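Local coordinates for Na Glutathione S-transferase 2 (Necator americanus, PDB 2ON5), which probably catalyses the conjugation of glutathione to electrophilic compounds, as a dimeric hookworm glutathione S-transferase that binds glutathione in a pocket of each subunit, at residues P52-E56 against I67-L71; V88-A92 against V153-D157. All coordinates share one frame. Residue numbers count along the deposited sequence, not the author numbering.

Overall arrangement
From the N terminus the chain lays down the thioredoxin-like domain, and interaction 1 closes a short loop there: after strand 53-56 it turns into edge strand 59-62 and then into helix 64-75, whose I67-L71 packs back on P52-E56. The chain next crosses into the all-helical domain. Interaction 2 closes a much wider loop, sixty mostly helical residues separating V88-A92, on helix 82-101, from V153-D157, at the start of helix 155-168. The two loops follow one another without nesting or crossing; the centres of the two contacts lie about 15 Å apart. The contacts meet where R69 NE forms a salt bridge with D89 OD1 (3.0 Å) and A68 touches Y155; both contacts also touch the second subunit.

Interaction 1 (P52-E56 against I67-L71); sequences PVLEE and IARYL
Residues 53-56 run as an extended strand, entered through P52, whose preceding peptide bond is cis. Helix segment 67-71 lies over one face of it, the two axes 10.1 Å apart at closest and inclined by 34° between their N-to-C directions. L54 and I67 set the register, with CA atoms 6.7 Å apart. Strand alternation sends the CB atoms of L54 and E56 toward the helix, while that of V53 points away. I67 (m, t) pushes its CD1 tip against the strand backbone, 3.6 Å from P52 O and 3.7 Å from L54 N, with P52 CG 4.3 Å from the same CD1; its CG2 lies 3.9 Å from L54 CB. This is a helix packed on the sheet of the thioredoxin-like N-terminal domain of glutathione S-transferases, where the cis-proline just before this strand lines the glutathione pocket; here P52 touches the bound glutathione. L54 (t, p) returns the bump: its CD2 enters the hollow between Y70 and L71, 4.2 Å from Y70 CD2 and 3.9 Å from L71 CD2, with F22 of helix 16-25 also against L54. At the far end the extended E56 side chain (t, t) meets Y70 (chi1 t), whose OH donates a short 2.5 Å hydrogen bond to E56 OE1 near the ring plane. F83 of the second subunit packs edge-to-face with the Y70 ring.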
ATOM      1  N   PRO A  52      -8.444  10.189  -2.737  1.00 17.21           N
ATOM      2  CA  PRO A  52      -9.784  10.231  -2.114  1.00 16.86           C
ATOM      3  C   PRO A  52      -9.779  10.278  -0.582  1.00 17.25           C
ATOM      4  O   PRO A  52      -8.827   9.799   0.064  1.00 16.05           O
ATOM      5  CB  PRO A  52     -10.436   8.926  -2.600  1.00 16.86           C
ATOM      6  CG  PRO A  52      -9.215   7.935  -2.701  1.00 16.56           C
ATOM      7  CD  PRO A  52      -8.103   8.842  -3.250  1.00 17.52           C
ATOM      8  N   VAL A  53     -10.847  10.830  -0.006  1.00 16.71           N
ATOM      9  CA  VAL A  53     -11.063  10.749   1.442  1.00 16.87           C
ATOM     10  C   VAL A  53     -12.504  10.322   1.696  1.00 16.81           C
ATOM     11  O   VAL A  53     -13.442  10.874   1.077  1.00 15.91           O
ATOM     12  CB  VAL A  53     -10.786  12.102   2.158  1.00 16.97           C
ATOM     13  CG1 VAL A  53     -11.187  12.064   3.669  1.00 17.40           C
ATOM     14  CG2 VAL A  53      -9.332  12.471   2.009  1.00 16.20           C
ATOM     15  N   LEU A  54     -12.652   9.338   2.588  1.00 16.04           N
ATOM     16  CA  LEU A  54     -13.957   8.867   3.041  1.00 16.63           C
ATOM     17  C   LEU A  54     -14.324   9.591   4.344  1.00 17.52           C
ATOM     18  O   LEU A  54     -13.476   9.794   5.206  1.00 18.08           O
ATOM     19  CB  LEU A  54     -13.960   7.334   3.282  1.00 15.87           C
ATOM     20  CG  LEU A  54     -15.271   6.701   3.819  1.00 16.59           C
ATOM     21  CD1 LEU A  54     -16.336   6.624   2.713  1.00 18.96           C
ATOM     22  CD2 LEU A  54     -15.069   5.324   4.430  1.00 15.87           C
ATOM     23  N   GLU A  55     -15.589   9.972   4.483  1.00 18.14           N
ATOM     24  CA  GLU A  55     -16.116  10.347   5.792  1.00 18.97           C
ATOM     25  C   GLU A  55     -17.180   9.364   6.207  1.00 19.22           C
ATOM     26  O   GLU A  55     -18.073   9.043   5.417  1.00 20.28           O
ATOM     27  CB  GLU A  55     -16.681  11.764   5.802  1.00 19.43           C
ATOM     28  CG  GLU A  55     -15.628  12.790   6.074  1.00 21.20           C
ATOM     29  CD  GLU A  55     -16.167  14.220   6.160  1.00 24.42           C
ATOM     30  OE1 GLU A  55     -17.323  14.421   6.579  1.00 25.08           O
ATOM     31  OE2 GLU A  55     -15.414  15.133   5.797  1.00 26.11           O
ATOM     32  N   GLU A  56     -17.065   8.835   7.418  1.00 19.28           N
ATOM     33  CA  GLU A  56     -18.141   8.008   7.960  1.00 19.20           C
ATOM     34  C   GLU A  56     -18.649   8.703   9.216  1.00 18.54           C
ATOM     35  O   GLU A  56     -17.917   8.830  10.196  1.00 17.10           O
ATOM     36  CB  GLU A  56     -17.700   6.576   8.285  1.00 18.58           C
ATOM     37  CG  GLU A  56     -18.883   5.727   8.861  1.00 19.16           C
ATOM     38  CD  GLU A  56     -18.490   4.357   9.409  1.00 21.96           C
ATOM     39  OE1 GLU A  56     -17.610   3.689   8.855  1.00 28.07           O
ATOM     40  OE2 GLU A  56     -19.078   3.937  10.427  1.00 26.86           O
ATOM     41  N   ILE A  67      -9.153   2.916   2.592  1.00 14.89           N
ATOM     42  CA  ILE A  67     -10.599   3.066   2.427  1.00 14.70           C
ATOM     43  C   ILE A  67     -11.217   1.812   1.808  1.00 15.22           C
ATOM     44  O   ILE A  67     -12.245   1.335   2.285  1.00 15.87           O
ATOM     45  CB  ILE A  67     -10.940   4.299   1.534  1.00 14.90           C
ATOM     46  CG1 ILE A  67     -10.506   5.584   2.257  1.00 15.59           C
ATOM     47  CG2 ILE A  67     -12.482   4.322   1.242  1.00 11.64           C
ATOM     48  CD1 ILE A  67     -10.343   6.824   1.295  1.00 13.79           C
ATOM     49  N   ALA A  68     -10.621   1.300   0.727  1.00 14.94           N
ATOM     50  CA  ALA A  68     -11.174   0.120   0.069  1.00 16.00           C
ATOM     51  C   ALA A  68     -11.250  -1.061   1.037  1.00 15.71           C
ATOM     52  O   ALA A  68     -12.265  -1.765   1.080  1.00 16.33           O
ATOM     53  CB  ALA A  68     -10.346  -0.275  -1.188  1.00 15.33           C
ATOM     54  N   ARG A  69     -10.179  -1.277   1.797  1.00 15.93           N
ATOM     55  CA  ARG A  69     -10.102  -2.448   2.713  1.00 16.14           C
ATOM     56  C   ARG A  69     -11.131  -2.299   3.849  1.00 16.22           C
ATOM     57  O   ARG A  69     -11.826  -3.251   4.194  1.00 15.06           O
ATOM     58  CB  ARG A  69      -8.710  -2.584   3.331  1.00 16.43           C
ATOM     59  CG  ARG A  69      -8.514  -3.839   4.256  1.00 15.84           C
ATOM     60  CD  ARG A  69      -7.051  -3.965   4.767  1.00 16.52           C
ATOM     61  NE  ARG A  69      -6.157  -3.959   3.619  1.00 15.38           N
ATOM     62  CZ  ARG A  69      -5.421  -2.928   3.211  1.00 16.11           C
ATOM     63  NH1 ARG A  69      -5.377  -1.795   3.898  1.00 16.40           N
ATOM     64  NH2 ARG A  69      -4.714  -3.042   2.099  1.00 13.87           N
ATOM     65  N   TYR A  70     -11.184  -1.104   4.427  1.00 15.20           N
ATOM     66  CA  TYR A  70     -12.149  -0.805   5.507  1.00 15.17           C
ATOM     67  C   TYR A  70     -13.612  -1.148   5.122  1.00 14.75           C
ATOM     68  O   TYR A  70     -14.323  -1.860   5.846  1.00 13.43           O
ATOM     69  CB  TYR A  70     -12.035   0.668   5.915  1.00 15.98           C
ATOM     70  CG  TYR A  70     -13.089   1.063   6.950  1.00 16.72           C
ATOM     71  CD1 TYR A  70     -13.037   0.530   8.241  1.00 15.79           C
ATOM     72  CD2 TYR A  70     -14.153   1.909   6.612  1.00 16.49           C
ATOM     73  CE1 TYR A  70     -13.991   0.846   9.190  1.00 16.09           C
ATOM     74  CE2 TYR A  70     -15.135   2.261   7.572  1.00 17.57           C
ATOM     75  CZ  TYR A  70     -15.051   1.701   8.848  1.00 17.65           C
ATOM     76  OH  TYR A  70     -15.996   2.000   9.813  1.00 18.04           O
ATOM     77  N   LEU A  71     -14.061  -0.619   3.983  1.00 14.06           N
ATOM     78  CA  LEU A  71     -15.392  -0.947   3.446  1.00 14.20           C
ATOM     79  C   LEU A  71     -15.534  -2.401   2.998  1.00 15.04           C
ATOM     80  O   LEU A  71     -16.592  -3.021   3.202  1.00 14.91           O
ATOM     81  CB  LEU A  71     -15.787   0.011   2.311  1.00 13.65           C
ATOM     82  CG  LEU A  71     -15.758   1.494   2.660  1.00 13.61           C
ATOM     83  CD1 LEU A  71     -15.761   2.355   1.406  1.00 13.45           C
ATOM     84  CD2 LEU A  71     -16.862   1.904   3.684  1.00 12.41           C
TER

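Interaction 2 (V88-A92 against V153-D157); sequences VDSVA and VTYAD
A capping box opens helix 155-168 just where it abuts helix 82-101. T154, extended in backbone (phi/psi -129/172) and with chi1 p, is the N-cap residue: its OG1 accepts a weak hydrogen bond from A156 N (3.4 Å), while T154 N donates to D157 OD1 (2.8 Å). The first turn so formed sits close on the other helix, A92 and A156 having CA atoms only 5.2 Å apart. A156 is small enough to allow this. Its CB settles among the side chains of V88 and V91, both chi1 t, lying 4.0 Å from V88 CG1 and 4.0 Å from V91 CG1. V88 CG1 also lies 3.7 Å from T154 OG1. Y155, with chi1 p and chi2 90°, reaches across helix 82-101, its ring passing over V88 and A92, one turn apart: CE2 is 3.5 Å from V88 CG1 and CE1 3.6 Å from A92 CB. Beyond them Y155 OH donates a 2.8 Å hydrogen bond to D89 OD1, near the ring plane. The capped helix start belongs to the all-helical C-terminal domain of the glutathione S-transferase fold, and Y155 also touches A68 and S72 of helix 64-75. D89 forms salt bridges with R69 of its own chain and R69 of the second subunit, so this apolar helix contact ends in a buried charge network that ties together both domains and both subunits.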
ATOM      1  N   VAL A  88      -5.353 -11.295  -0.434  1.00 15.19           N
ATOM      2  CA  VAL A  88      -6.015 -10.170  -1.158  1.00 15.49           C
ATOM      3  C   VAL A  88      -5.191  -8.870  -1.068  1.00 15.70           C
ATOM      4  O   VAL A  88      -4.941  -8.207  -2.100  1.00 16.87           O
ATOM      5  CB  VAL A  88      -7.465  -9.954  -0.663  1.00 14.94           C
ATOM      6  CG1 VAL A  88      -8.104  -8.632  -1.287  1.00 15.39           C
ATOM      7  CG2 VAL A  88      -8.321 -11.180  -1.006  1.00 15.42           C
ATOM      8  N   ASP A  89      -4.772  -8.516   0.151  1.00 15.00           N
ATOM      9  CA  ASP A  89      -3.864  -7.388   0.384  1.00 15.09           C
ATOM     10  C   ASP A  89      -2.598  -7.454  -0.463  1.00 14.74           C
ATOM     11  O   ASP A  89      -2.185  -6.439  -1.038  1.00 12.96           O
ATOM     12  CB  ASP A  89      -3.462  -7.280   1.868  1.00 14.97           C
ATOM     13  CG  ASP A  89      -4.621  -6.891   2.778  1.00 15.44           C
ATOM     14  OD1 ASP A  89      -5.725  -6.639   2.256  1.00 15.32           O
ATOM     15  OD2 ASP A  89      -4.381  -6.781   4.013  1.00 17.85           O
ATOM     16  N   SER A  90      -1.956  -8.619  -0.505  1.00 14.62           N
ATOM     17  CA  SER A  90      -0.685  -8.759  -1.271  1.00 14.68           C
ATOM     18  C   SER A  90      -0.879  -8.501  -2.779  1.00 14.83           C
ATOM     19  O   SER A  90      -0.029  -7.851  -3.415  1.00 14.79           O
ATOM     20  CB  SER A  90      -0.048 -10.143  -1.017  1.00 14.03           C
ATOM     21  OG  SER A  90      -0.718 -11.180  -1.706  1.00 16.44           O
ATOM     22  N   VAL A  91      -1.993  -8.989  -3.336  1.00 15.13           N
ATOM     23  CA  VAL A  91      -2.364  -8.707  -4.731  1.00 15.50           C
ATOM     24  C   VAL A  91      -2.625  -7.218  -4.942  1.00 16.35           C
ATOM     25  O   VAL A  91      -2.150  -6.629  -5.953  1.00 17.30           O
ATOM     26  CB  VAL A  91      -3.589  -9.571  -5.227  1.00 16.14           C
ATOM     27  CG1 VAL A  91      -4.029  -9.156  -6.657  1.00 17.21           C
ATOM     28  CG2 VAL A  91      -3.225 -11.066  -5.233  1.00 15.80           C
ATOM     29  N   ALA A  92      -3.365  -6.603  -4.007  1.00 14.92           N
ATOM     30  CA  ALA A  92      -3.665  -5.178  -4.111  1.00 15.91           C
ATOM     31  C   ALA A  92      -2.383  -4.366  -4.048  1.00 16.02           C
ATOM     32  O   ALA A  92      -2.245  -3.368  -4.750  1.00 16.56           O
ATOM     33  CB  ALA A  92      -4.649  -4.737  -2.982  1.00 15.55           C
ATOM     34  N   VAL A 153     -15.739 -12.465  -5.391  1.00 20.16           N
ATOM     35  CA  VAL A 153     -15.157 -11.148  -5.742  1.00 19.43           C
ATOM     36  C   VAL A 153     -14.584 -10.429  -4.521  1.00 18.76           C
ATOM     37  O   VAL A 153     -15.186 -10.441  -3.442  1.00 17.98           O
ATOM     38  CB  VAL A 153     -16.162 -10.237  -6.524  1.00 19.31           C
ATOM     39  CG1 VAL A 153     -17.327  -9.739  -5.623  1.00 20.22           C
ATOM     40  CG2 VAL A 153     -15.424  -9.050  -7.204  1.00 19.10           C
ATOM     41  N   THR A 154     -13.406  -9.826  -4.694  1.00 17.47           N
ATOM     42  CA  THR A 154     -12.797  -9.012  -3.652  1.00 17.15           C
ATOM     43  C   THR A 154     -12.382  -7.650  -4.206  1.00 17.16           C
ATOM     44  O   THR A 154     -12.418  -7.424  -5.422  1.00 16.19           O
ATOM     45  CB  THR A 154     -11.536  -9.674  -3.011  1.00 17.35           C
ATOM     46  OG1 THR A 154     -10.479  -9.700  -3.964  1.00 18.28           O
ATOM     47  CG2 THR A 154     -11.857 -11.063  -2.474  1.00 15.14           C
ATOM     48  N   TYR A 155     -11.960  -6.749  -3.327  1.00 16.56           N
ATOM     49  CA  TYR A 155     -11.561  -5.417  -3.834  1.00 16.08           C
ATOM     50  C   TYR A 155     -10.348  -5.478  -4.768  1.00 15.87           C
ATOM     51  O   TYR A 155     -10.151  -4.586  -5.606  1.00 15.23           O
ATOM     52  CB  TYR A 155     -11.402  -4.395  -2.699  1.00 16.26           C
ATOM     53  CG  TYR A 155     -10.149  -4.547  -1.873  1.00 16.78           C
ATOM     54  CD1 TYR A 155      -8.988  -3.879  -2.245  1.00 18.80           C
ATOM     55  CD2 TYR A 155     -10.118  -5.348  -0.720  1.00 16.76           C
ATOM     56  CE1 TYR A 155      -7.809  -4.011  -1.512  1.00 18.82           C
ATOM     57  CE2 TYR A 155      -8.926  -5.480   0.035  1.00 17.52           C
ATOM     58  CZ  TYR A 155      -7.783  -4.808  -0.386  1.00 17.48           C
ATOM     59  OH  TYR A 155      -6.597  -4.908   0.301  1.00 19.32           O
ATOM     60  N   ALA A 156      -9.534  -6.530  -4.644  1.00 14.93           N
ATOM     61  CA  ALA A 156      -8.425  -6.677  -5.581  1.00 15.24           C
ATOM     62  C   ALA A 156      -8.965  -6.936  -7.013  1.00 15.58           C
ATOM     63  O   ALA A 156      -8.416  -6.407  -7.979  1.00 15.49           O
ATOM     64  CB  ALA A 156      -7.462  -7.789  -5.127  1.00 14.56           C
ATOM     65  N   ASP A 157     -10.020  -7.749  -7.137  1.00 15.59           N
ATOM     66  CA  ASP A 157     -10.700  -7.963  -8.429  1.00 16.17           C
ATOM     67  C   ASP A 157     -11.201  -6.635  -9.018  1.00 16.12           C
ATOM     68  O   ASP A 157     -11.040  -6.364 -10.216  1.00 16.07           O
ATOM     69  CB  ASP A 157     -11.854  -8.941  -8.292  1.00 16.33           C
ATOM     70  CG  ASP A 157     -11.386 -10.331  -7.887  1.00 18.96           C
ATOM     71  OD1 ASP A 157     -11.810 -10.785  -6.797  1.00 17.01           O
ATOM     72  OD2 ASP A 157     -10.554 -10.911  -8.645  1.00 17.11           O
TER